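Local coordinates for protein response regulator (Pseudomonas putida, PDB 3HDV) that probably serves as the receiver domain of a bacterial two-component response regulator, accepting a phosphoryl group on an aspartate to control signalling, at residues L23-I32 with L114-L125; A6-D15 with R52-Q63. All blocks are in the same frame, centred on the assembly; numbering follows the deposited sequence.

Contact 1: residues L23-I32 with L114-L125; sequences LILYLKSRGI and LGKLLELVNKEL
Helices 17-29 and 114-124 share one face of the receiver domain's parallel sheet, and they meet where Tyr-26 takes Leu-114 onto its ring. Leu-114 CD1 stands over one face, 4.1 Å from the centroid of the Tyr-26 ring, in a CH-pi contact, while Arg-30 CG backs the opposite face and Leu-118 CB lies at the edge. A broad, flat phenol suits this slot between a branched leucine and an arginine's aliphatic arm. With CG anti to the backbone N (chi1 -173°), it reaches across far enough to bring Tyr-26 OH within 3.7 Å of Leu-114 CB. The axes are 11.8 Å apart and cross at -62°, a separation that leucines are long enough to bridge: Leu-23 CD1 and Leu-117 CD2 touch tip to tip at a tight 3.5 Å, and both residues rest on Ile-57 of strand 53-58. Helix 17-29 closes with a Schellman motif, in which Gly-31 takes the positive phi that glycine tolerates easily and Ile-32 N bonds back to Leu-27 O. That turn carries Ile-32 toward the other helix, its CD1 3.8 Å from Leu-118 CD1 and equally near Val-121 CG1. Arg-30, bent at chi2 and chi3, crosses Leu-118 at about a right angle; its NE, 3.6 Å from Leu-118 CD2, is buried without a polar partner. Leu-25 of the second subunit packs on both Tyr-26 and Arg-30.

Contact 2: residues A6-D15 with R52-Q63; sequences ARPLVLVVDD and RIGLMITDLRMQ
Val-13 fits into a hollow lined by two selenomethionines and a threonine: its CG1 lies 3.5 Å from Met-62 SE, its CG2 3.7 Å from Met-56 CG, and Thr-58 runs alongside. Leu-11, one step back on the same face, lies side by side with Met-56 and sets its CB 3.8 Å from Ile-53 CG2. A long, unbranched methionine chain (selenomethionine in this crystal) can fit itself around such branched neighbours, and Leu-70 of helix 67-75 packs against Val-13 and Met-56. On the other face Val-10 CG1 meets Ile-57 CD1 at 3.7 Å, beneath Leu-27 and Leu-23 of helix 17-29. Backbone hydrogen bonds of a parallel sheet join the strands, among them Val-13 N to Ile-57 O at 2.7 Å. At the N-terminal end of the strands Arg-52, bent at chi3 (135°), spreads its guanidinium against Leu-9, whose CB sits over the centre of the plane. Arg-52 NE donates to Arg-7 O at 3.0 Å from above the carbonyl plane, and its NH2 forms a salt bridge with Asp-33. Replacing Arg-52 by alanine would probably leave the Asp-33 carboxylate without this mate, Arg-7 O without its donor and one side of Leu-9 uncovered. Past their C-terminal ends Asp-15 OD2 accepts from Gln-63 N at 3.0 Å, Asp-14 is held by Asn-19, and waters lie between Asp-14 and Asp-59. Asp-59 OD1 accepts from Leu-60 N and, closing an Asx turn, from Arg-61 N. Carboxylates gathered at the C-terminal ends of neighbouring parallel strands mark the receiver-domain active site, and Asp-59 is the predicted phosphorylation site, unmodified here.

The centres of contacts 1 and 2 lie about 12 Å apart, and their segments alternate along the chain: 6-15, 23-32, 52-63, then 114-125. Contact 2 joins neighbouring strands 9-13 and 53-58 in the middle of the five-stranded sheet; contact 1 joins the two helices that pack on its Val-10 and Ile-57 face. They touch directly, Ile-32 CG2 reaching 3.6 Å from Val-10 CG2 and Leu-125 CD1 lying 3.7 Å from Pro-8 CB. Strand 9-13 leads straight into helix 17-29, whereas helix 114-124 comes last and lies over strand 53-58, with Leu-125 just after it reaching strand 9-13. The paired helices thus cover the sheet core whose strand ends carry the predicted phosphorylation site.

Contact 1: residues L23-I32 with L114-L125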
loop_
_atom_site.group_PDB
_atom_site.type_symbol
_atom_site.label_atom_id
_atom_site.label_comp_id
_atom_site.label_asym_id
_atom_site.label_seq_id
_atom_site.Cartn_x
_atom_site.Cartn_y
_atom_site.Cartn_z
ATOM N N LEU B 23 -2.286 -1.453 -0.397
ATOM C CA LEU B 23 -3.660 -1.714 -0.802
ATOM C C LEU B 23 -4.557 -1.885 0.417
ATOM O O LEU B 23 -5.689 -1.402 0.437
ATOM C CB LEU B 23 -3.749 -2.942 -1.694
ATOM C CG LEU B 23 -4.993 -3.251 -2.510
ATOM C CD1 LEU B 23 -5.590 -1.961 -3.259
ATOM C CD2 LEU B 23 -4.709 -4.364 -3.521
ATOM N N ILE B 24 -4.069 -2.564 1.443
ATOM C CA ILE B 24 -4.898 -2.657 2.675
ATOM C C ILE B 24 -5.201 -1.247 3.238
ATOM O O ILE B 24 -6.347 -0.952 3.618
ATOM C CB ILE B 24 -4.242 -3.532 3.729
ATOM C CG1 ILE B 24 -4.290 -4.983 3.246
ATOM C CG2 ILE B 24 -4.942 -3.303 5.065
ATOM C CD1 ILE B 24 -3.430 -5.966 4.092
ATOM N N LEU B 25 -4.171 -0.397 3.279
ATOM C CA LEU B 25 -4.336 0.983 3.720
ATOM C C LEU B 25 -5.357 1.748 2.835
ATOM O O LEU B 25 -6.192 2.501 3.336
ATOM C CB LEU B 25 -2.986 1.720 3.709
ATOM C CG LEU B 25 -3.057 3.205 4.067
ATOM C CD1 LEU B 25 -3.537 3.368 5.530
ATOM C CD2 LEU B 25 -1.688 3.869 3.831
ATOM N N TYR B 26 -5.245 1.591 1.524
ATOM C CA TYR B 26 -6.138 2.270 0.607
ATOM C C TYR B 26 -7.568 1.821 0.885
ATOM O O TYR B 26 -8.448 2.670 1.057
ATOM C CB TYR B 26 -5.733 2.056 -0.855
ATOM C CG TYR B 26 -6.542 2.897 -1.833
ATOM C CD1 TYR B 26 -6.181 4.226 -2.100
ATOM C CD2 TYR B 26 -7.687 2.379 -2.461
ATOM C CE1 TYR B 26 -6.948 5.030 -2.982
ATOM C CE2 TYR B 26 -8.464 3.166 -3.346
ATOM C CZ TYR B 26 -8.081 4.488 -3.600
ATOM O OH TYR B 26 -8.817 5.263 -4.494
ATOM N N LEU B 27 -7.798 0.504 0.961
ATOM C CA LEU B 27 -9.144 -0.032 1.277
ATOM C C LEU B 27 -9.678 0.486 2.594
ATOM O O LEU B 27 -10.815 0.985 2.662
ATOM C CB LEU B 27 -9.162 -1.569 1.244
ATOM C CG LEU B 27 -8.939 -2.126 -0.166
ATOM C CD1 LEU B 27 -8.618 -3.653 -0.143
ATOM C CD2 LEU B 27 -10.176 -1.851 -1.053
ATOM N N LYS B 28 -8.855 0.391 3.637
ATOM C CA LYS B 28 -9.212 0.970 4.951
ATOM C C LYS B 28 -9.448 2.502 4.932
ATOM O O LYS B 28 -10.424 2.983 5.529
ATOM C CB LYS B 28 -8.273 0.494 6.081
ATOM C CG LYS B 28 -8.264 -1.090 6.279
ATOM C CD LYS B 28 -7.501 -1.446 7.587
ATOM C CE LYS B 28 -7.448 -2.901 7.876
ATOM N NZ LYS B 28 -6.663 -3.183 9.154
ATOM N N SER B 29 -8.628 3.262 4.211
ATOM C CA SER B 29 -8.837 4.729 4.121
ATOM C C SER B 29 -10.191 5.070 3.483
ATOM O O SER B 29 -10.685 6.184 3.664
ATOM C CB SER B 29 -7.722 5.439 3.345
ATOM O OG SER B 29 -7.867 5.234 1.961
ATOM N N ARG B 30 -10.773 4.101 2.750
ATOM C CA ARG B 30 -12.080 4.263 2.082
ATOM C C ARG B 30 -13.193 3.555 2.834
ATOM O O ARG B 30 -14.265 3.326 2.274
ATOM C CB ARG B 30 -12.023 3.752 0.633
ATOM C CG ARG B 30 -11.040 4.510 -0.267
ATOM C CD ARG B 30 -11.366 5.992 -0.287
ATOM N NE ARG B 30 -12.690 6.218 -0.862
ATOM C CZ ARG B 30 -13.370 7.367 -0.835
ATOM N NH1 ARG B 30 -12.867 8.465 -0.249
ATOM N NH2 ARG B 30 -14.576 7.410 -1.404
ATOM N N GLY B 31 -12.935 3.223 4.100
ATOM C CA GLY B 31 -13.885 2.542 4.973
ATOM C C GLY B 31 -14.139 1.060 4.761
ATOM O O GLY B 31 -15.143 0.522 5.283
ATOM N N ILE B 32 -13.244 0.381 4.020
ATOM C CA ILE B 32 -13.386 -1.050 3.752
ATOM C C ILE B 32 -12.309 -1.845 4.511
ATOM O O ILE B 32 -11.098 -1.638 4.297
ATOM C CB ILE B 32 -13.266 -1.367 2.244
ATOM C CG1 ILE B 32 -14.368 -0.648 1.427
ATOM C CG2 ILE B 32 -13.280 -2.879 2.006
ATOM C CD1 ILE B 32 -14.008 -0.443 -0.014
ATOM N N LEU B 114 -6.711 2.778 -9.220
ATOM C CA LEU B 114 -7.358 2.701 -7.915
ATOM C C LEU B 114 -8.843 3.092 -7.937
ATOM O O LEU B 114 -9.687 2.458 -7.279
ATOM C CB LEU B 114 -6.568 3.555 -6.911
ATOM C CG LEU B 114 -5.205 2.966 -6.517
ATOM C CD1 LEU B 114 -4.482 3.949 -5.638
ATOM C CD2 LEU B 114 -5.405 1.688 -5.743
ATOM N N GLY B 115 -9.164 4.143 -8.702
ATOM C CA GLY B 115 -10.533 4.565 -8.817
ATOM C C GLY B 115 -11.348 3.452 -9.434
ATOM O O GLY B 115 -12.431 3.143 -8.929
ATOM N N LYS B 116 -10.859 2.854 -10.520
ATOM C CA LYS B 116 -11.575 1.702 -11.111
ATOM C C LYS B 116 -11.651 0.512 -10.142
ATOM O O LYS B 116 -12.704 -0.157 -10.017
ATOM C CB LYS B 116 -10.903 1.243 -12.400
ATOM C CG LYS B 116 -11.560 0.017 -13.098
ATOM C CD LYS B 116 -10.594 -0.557 -14.164
ATOM C CE LYS B 116 -11.308 -1.475 -15.206
ATOM N NZ LYS B 116 -10.353 -1.871 -16.343
ATOM N N LEU B 117 -10.535 0.226 -9.473
ATOM C CA LEU B 117 -10.545 -0.845 -8.439
ATOM C C LEU B 117 -11.647 -0.646 -7.388
ATOM O O LEU B 117 -12.387 -1.575 -7.073
ATOM C CB LEU B 117 -9.180 -0.983 -7.743
ATOM C CG LEU B 117 -9.043 -2.099 -6.687
ATOM C CD1 LEU B 117 -9.404 -3.548 -7.182
ATOM C CD2 LEU B 117 -7.582 -2.094 -6.132
ATOM N N LEU B 118 -11.715 0.553 -6.825
ATOM C CA LEU B 118 -12.696 0.842 -5.809
ATOM C C LEU B 118 -14.150 0.680 -6.343
ATOM O O LEU B 118 -15.033 0.122 -5.661
ATOM C CB LEU B 118 -12.405 2.224 -5.211
ATOM C CG LEU B 118 -13.221 2.676 -4.006
ATOM C CD1 LEU B 118 -12.799 1.931 -2.694
ATOM C CD2 LEU B 118 -13.270 4.297 -3.869
ATOM N N GLU B 119 -14.392 1.110 -7.581
ATOM C CA GLU B 119 -15.713 0.912 -8.221
ATOM C C GLU B 119 -16.090 -0.562 -8.264
ATOM O O GLU B 119 -17.190 -0.928 -7.876
ATOM C CB GLU B 119 -15.710 1.475 -9.642
ATOM C CG GLU B 119 -15.844 2.969 -9.675
ATOM C CD GLU B 119 -15.796 3.538 -11.085
ATOM O OE1 GLU B 119 -15.288 4.687 -11.231
ATOM O OE2 GLU B 119 -16.242 2.839 -12.041
ATOM N N LEU B 120 -15.163 -1.413 -8.724
ATOM C CA LEU B 120 -15.372 -2.870 -8.712
ATOM C C LEU B 120 -15.610 -3.427 -7.317
ATOM O O LEU B 120 -16.497 -4.243 -7.145
ATOM C CB LEU B 120 -14.204 -3.614 -9.361
ATOM C CG LEU B 120 -13.843 -3.274 -10.793
ATOM C CD1 LEU B 120 -12.493 -3.947 -11.156
ATOM C CD2 LEU B 120 -14.961 -3.660 -11.780
ATOM N N VAL B 121 -14.821 -2.998 -6.331
ATOM C CA VAL B 121 -14.984 -3.461 -4.942
ATOM C C VAL B 121 -16.348 -3.069 -4.317
ATOM O O VAL B 121 -17.071 -3.922 -3.767
ATOM C CB VAL B 121 -13.811 -2.967 -4.032
ATOM C CG1 VAL B 121 -14.111 -3.256 -2.597
ATOM C CG2 VAL B 121 -12.492 -3.614 -4.451
ATOM N N ASN B 122 -16.675 -1.782 -4.404
ATOM C CA ASN B 122 -17.973 -1.249 -3.954
ATOM C C ASN B 122 -19.156 -1.976 -4.579
ATOM O O ASN B 122 -20.100 -2.357 -3.867
ATOM C CB ASN B 122 -18.049 0.259 -4.237
ATOM C CG ASN B 122 -17.217 1.075 -3.249
ATOM O OD1 ASN B 122 -16.921 0.606 -2.164
ATOM N ND2 ASN B 122 -16.857 2.308 -3.617
ATOM N N LYS B 123 -19.075 -2.214 -5.891
ATOM C CA LYS B 123 -20.103 -2.942 -6.611
ATOM C C LYS B 123 -20.252 -4.387 -6.148
ATOM O O LYS B 123 -21.379 -4.861 -5.907
ATOM C CB LYS B 123 -19.838 -2.862 -8.123
ATOM C CG LYS B 123 -20.777 -3.712 -8.990
ATOM C CD LYS B 123 -20.797 -3.173 -10.424
ATOM C CE LYS B 123 -21.379 -4.187 -11.421
ATOM N NZ LYS B 123 -21.225 -3.715 -12.850
ATOM N N GLU B 124 -19.137 -5.107 -6.041
ATOM C CA GLU B 124 -19.174 -6.482 -5.552
ATOM C C GLU B 124 -19.649 -6.592 -4.119
ATOM O O GLU B 124 -20.390 -7.509 -3.783
ATOM C CB GLU B 124 -17.815 -7.162 -5.682
ATOM C CG GLU B 124 -17.540 -7.722 -7.060
ATOM C CD GLU B 124 -18.522 -8.816 -7.489
ATOM O OE1 GLU B 124 -18.673 -9.854 -6.816
ATOM O OE2 GLU B 124 -19.116 -8.657 -8.547
ATOM N N LEU B 125 -19.225 -5.658 -3.285
ATOM C CA LEU B 125 -19.574 -5.674 -1.875
ATOM C C LEU B 125 -20.909 -4.976 -1.555
ATOM O O LEU B 125 -21.285 -4.864 -0.372
ATOM C CB LEU B 125 -18.451 -5.047 -1.046
ATOM C CG LEU B 125 -17.087 -5.763 -0.999
ATOM C CD1 LEU B 125 -16.116 -4.958 -0.135
ATOM C CD2 LEU B 125 -17.206 -7.200 -0.501
#

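Contact 2: residues A6-D15 with R52-Q63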
loop_
_atom_site.group_PDB
_atom_site.type_symbol
_atom_site.label_atom_id
_atom_site.label_comp_id
_atom_site.label_asym_id
_atom_site.label_seq_id
_atom_site.Cartn_x
_atom_site.Cartn_y
_atom_site.Cartn_z
ATOM N N ALA B 6 -23.106 -9.111 6.635
ATOM C CA ALA B 6 -22.010 -8.994 7.600
ATOM C C ALA B 6 -21.138 -7.847 7.122
ATOM O O ALA B 6 -21.171 -7.484 5.951
ATOM C CB ALA B 6 -21.205 -10.306 7.673
ATOM N N ARG B 7 -20.409 -7.219 8.025
ATOM C CA ARG B 7 -19.535 -6.115 7.582
ATOM C C ARG B 7 -18.540 -6.645 6.478
ATOM O O ARG B 7 -18.025 -7.738 6.600
ATOM C CB ARG B 7 -18.808 -5.491 8.771
ATOM C CG ARG B 7 -18.038 -4.198 8.396
ATOM C CD ARG B 7 -17.589 -3.382 9.623
ATOM N NE ARG B 7 -16.475 -4.019 10.321
ATOM C CZ ARG B 7 -16.475 -4.331 11.617
ATOM N NH1 ARG B 7 -17.538 -4.040 12.375
ATOM N NH2 ARG B 7 -15.403 -4.916 12.160
ATOM N N PRO B 8 -18.348 -5.894 5.381
ATOM C CA PRO B 8 -17.448 -6.382 4.319
ATOM C C PRO B 8 -16.002 -6.591 4.835
ATOM O O PRO B 8 -15.523 -5.809 5.649
ATOM C CB PRO B 8 -17.476 -5.244 3.261
ATOM C CG PRO B 8 -18.715 -4.448 3.561
ATOM C CD PRO B 8 -18.930 -4.571 5.054
ATOM N N LEU B 9 -15.379 -7.679 4.385
ATOM C CA LEU B 9 -13.950 -7.929 4.552
ATOM C C LEU B 9 -13.292 -8.359 3.204
ATOM O O LEU B 9 -13.764 -9.306 2.559
ATOM C CB LEU B 9 -13.735 -8.986 5.640
ATOM C CG LEU B 9 -12.318 -9.434 5.999
ATOM C CD1 LEU B 9 -11.569 -8.182 6.527
ATOM C CD2 LEU B 9 -12.432 -10.526 7.069
ATOM N N VAL B 10 -12.196 -7.671 2.808
ATOM C CA VAL B 10 -11.447 -7.969 1.555
ATOM C C VAL B 10 -10.167 -8.681 1.922
ATOM O O VAL B 10 -9.501 -8.238 2.816
ATOM C CB VAL B 10 -11.148 -6.644 0.722
ATOM C CG1 VAL B 10 -10.358 -6.932 -0.591
ATOM C CG2 VAL B 10 -12.488 -5.954 0.341
ATOM N N LEU B 11 -9.852 -9.808 1.274
ATOM C CA LEU B 11 -8.541 -10.437 1.466
ATOM C C LEU B 11 -7.603 -9.983 0.328
ATOM O O LEU B 11 -7.864 -10.223 -0.839
ATOM C CB LEU B 11 -8.660 -11.940 1.356
ATOM C CG LEU B 11 -7.374 -12.782 1.389
ATOM C CD1 LEU B 11 -6.689 -12.701 2.762
ATOM C CD2 LEU B 11 -7.775 -14.256 1.045
ATOM N N VAL B 12 -6.485 -9.393 0.678
ATOM C CA VAL B 12 -5.511 -8.968 -0.345
ATOM C C VAL B 12 -4.350 -9.957 -0.366
ATOM O O VAL B 12 -3.645 -10.100 0.624
ATOM C CB VAL B 12 -4.952 -7.576 -0.004
ATOM C CG1 VAL B 12 -3.824 -7.181 -1.025
ATOM C CG2 VAL B 12 -6.103 -6.511 -0.022
ATOM N N VAL B 13 -4.116 -10.598 -1.499
ATOM C CA VAL B 13 -3.072 -11.609 -1.567
ATOM C C VAL B 13 -1.931 -11.090 -2.459
ATOM O O VAL B 13 -2.145 -10.804 -3.629
ATOM C CB VAL B 13 -3.639 -12.923 -2.176
ATOM C CG1 VAL B 13 -2.578 -14.041 -2.280
ATOM C CG2 VAL B 13 -4.939 -13.325 -1.446
ATOM N N ASP B 14 -0.730 -11.021 -1.888
ATOM C CA ASP B 14 0.454 -10.602 -2.631
ATOM C C ASP B 14 1.694 -11.006 -1.866
ATOM O O ASP B 14 1.754 -10.848 -0.633
ATOM C CB ASP B 14 0.394 -9.067 -2.780
ATOM C CG ASP B 14 1.418 -8.528 -3.763
ATOM O OD1 ASP B 14 2.327 -9.284 -4.210
ATOM O OD2 ASP B 14 1.268 -7.339 -4.076
ATOM N N ASP B 15 2.727 -11.492 -2.561
ATOM C CA ASP B 15 3.952 -11.806 -1.831
ATOM C C ASP B 15 4.813 -10.559 -1.610
ATOM O O ASP B 15 5.771 -10.564 -0.860
ATOM C CB ASP B 15 4.691 -13.012 -2.451
ATOM C CG ASP B 15 5.193 -12.751 -3.877
ATOM O OD1 ASP B 15 4.793 -11.757 -4.478
ATOM O OD2 ASP B 15 6.007 -13.553 -4.410
ATOM N N ARG B 52 -16.027 -14.367 6.993
ATOM C CA ARG B 52 -16.412 -13.003 6.689
ATOM C C ARG B 52 -15.808 -12.441 5.366
ATOM O O ARG B 52 -16.369 -11.509 4.751
ATOM C CB ARG B 52 -16.044 -12.119 7.865
ATOM C CG ARG B 52 -16.821 -10.824 7.969
ATOM C CD ARG B 52 -16.423 -10.020 9.275
ATOM N NE ARG B 52 -16.233 -8.626 8.901
ATOM C CZ ARG B 52 -15.197 -7.860 9.214
ATOM N NH1 ARG B 52 -14.215 -8.311 10.012
ATOM N NH2 ARG B 52 -15.174 -6.607 8.743
ATOM N N ILE B 53 -14.680 -12.989 4.921
ATOM C CA ILE B 53 -14.091 -12.548 3.636
ATOM C C ILE B 53 -15.130 -12.670 2.509
ATOM O O ILE B 53 -15.609 -13.763 2.203
ATOM C CB ILE B 53 -12.799 -13.317 3.299
ATOM C CG1 ILE B 53 -11.750 -13.063 4.406
ATOM C CG2 ILE B 53 -12.319 -12.997 1.835
ATOM C CD1 ILE B 53 -10.588 -14.056 4.318
ATOM N N GLY B 54 -15.507 -11.551 1.890
ATOM C CA GLY B 54 -16.451 -11.638 0.755
ATOM C C GLY B 54 -15.834 -11.357 -0.600
ATOM O O GLY B 54 -16.513 -11.493 -1.643
ATOM N N LEU B 55 -14.548 -10.977 -0.602
ATOM C CA LEU B 55 -13.866 -10.655 -1.871
ATOM C C LEU B 55 -12.371 -10.869 -1.706
ATOM O O LEU B 55 -11.818 -10.562 -0.674
ATOM C CB LEU B 55 -14.164 -9.180 -2.312
ATOM C CG LEU B 55 -13.437 -8.488 -3.481
ATOM C CD1 LEU B 55 -13.780 -9.126 -4.814
ATOM C CD2 LEU B 55 -13.870 -7.055 -3.556
HETATM N N MSE B 56 -11.720 -11.373 -2.749
HETATM C CA MSE B 56 -10.270 -11.479 -2.693
HETATM C C MSE B 56 -9.654 -10.728 -3.886
HETATM O O MSE B 56 -10.104 -10.886 -5.019
HETATM C CB MSE B 56 -9.884 -12.940 -2.774
HETATM C CG MSE B 56 -8.434 -13.205 -2.527
HETATM SE SE MSE B 56 -8.021 -15.104 -2.850
HETATM C CE MSE B 56 -8.048 -15.159 -4.818
ATOM N N ILE B 57 -8.616 -9.965 -3.597
ATOM C CA ILE B 57 -7.773 -9.333 -4.609
ATOM C C ILE B 57 -6.439 -10.066 -4.637
ATOM O O ILE B 57 -5.807 -10.209 -3.605
ATOM C CB ILE B 57 -7.512 -7.829 -4.317
ATOM C CG1 ILE B 57 -8.864 -7.086 -4.325
ATOM C CG2 ILE B 57 -6.491 -7.226 -5.384
ATOM C CD1 ILE B 57 -8.768 -5.724 -3.752
ATOM N N THR B 58 -6.028 -10.525 -5.810
ATOM C CA THR B 58 -4.774 -11.236 -5.934
ATOM C C THR B 58 -3.891 -10.829 -7.114
ATOM O O THR B 58 -4.381 -10.445 -8.177
ATOM C CB THR B 58 -4.991 -12.792 -5.950
ATOM O OG1 THR B 58 -3.723 -13.445 -5.817
ATOM C CG2 THR B 58 -5.617 -13.246 -7.260
ATOM N N ASP B 59 -2.575 -10.886 -6.898
ATOM C CA ASP B 59 -1.581 -10.863 -8.015
ATOM C C ASP B 59 -1.548 -12.277 -8.618
ATOM O O ASP B 59 -2.029 -13.258 -7.992
ATOM C CB ASP B 59 -0.191 -10.406 -7.503
ATOM C CG ASP B 59 0.727 -9.851 -8.628
ATOM O OD1 ASP B 59 0.518 -10.115 -9.845
ATOM O OD2 ASP B 59 1.694 -9.174 -8.294
ATOM N N LEU B 60 -1.038 -12.385 -9.845
ATOM C CA LEU B 60 -0.814 -13.637 -10.523
ATOM C C LEU B 60 0.631 -14.093 -10.297
ATOM O O LEU B 60 0.911 -15.269 -10.179
ATOM C CB LEU B 60 -1.080 -13.444 -12.018
ATOM C CG LEU B 60 -2.572 -13.279 -12.390
ATOM C CD1 LEU B 60 -2.622 -13.276 -13.904
ATOM C CD2 LEU B 60 -3.518 -14.387 -11.802
ATOM N N ARG B 61 1.524 -13.118 -10.217
ATOM C CA ARG B 61 2.959 -13.301 -10.111
ATOM C C ARG B 61 3.383 -13.482 -8.629
ATOM O O ARG B 61 3.660 -12.522 -7.914
ATOM C CB ARG B 61 3.544 -12.034 -10.720
ATOM C CG ARG B 61 4.635 -12.199 -11.748
ATOM C CD ARG B 61 4.346 -12.936 -13.061
ATOM N NE ARG B 61 3.809 -14.300 -12.965
ATOM C CZ ARG B 61 2.733 -14.671 -13.642
ATOM N NH1 ARG B 61 2.106 -13.776 -14.430
ATOM N NH2 ARG B 61 2.275 -15.890 -13.539
HETATM N N MSE B 62 3.388 -14.708 -8.155
HETATM C CA MSE B 62 3.719 -14.965 -6.760
HETATM C C MSE B 62 4.501 -16.240 -6.638
HETATM O O MSE B 62 4.310 -17.146 -7.426
HETATM C CB MSE B 62 2.467 -15.053 -5.889
HETATM C CG MSE B 62 1.623 -13.752 -5.891
HETATM SE SE MSE B 62 0.101 -13.901 -4.594
HETATM C CE MSE B 62 -0.793 -15.506 -5.346
ATOM N N GLN B 63 5.388 -16.262 -5.639
ATOM C CA GLN B 63 6.196 -17.433 -5.308
ATOM C C GLN B 63 5.888 -17.818 -3.872
ATOM O O GLN B 63 5.838 -16.937 -3.026
ATOM C CB GLN B 63 7.702 -17.121 -5.425
ATOM C CG GLN B 63 8.197 -16.686 -6.823
ATOM C CD GLN B 63 8.165 -17.793 -7.901
ATOM O OE1 GLN B 63 7.556 -18.854 -7.714
ATOM N NE2 GLN B 63 8.841 -17.543 -9.038
HETATM O O HOH W 1 3.611 -9.162 -6.516
HETATM O O HOH W 2 1.294 -6.639 -6.658
HETATM O O HOH W 3 5.203 -10.950 -6.720
#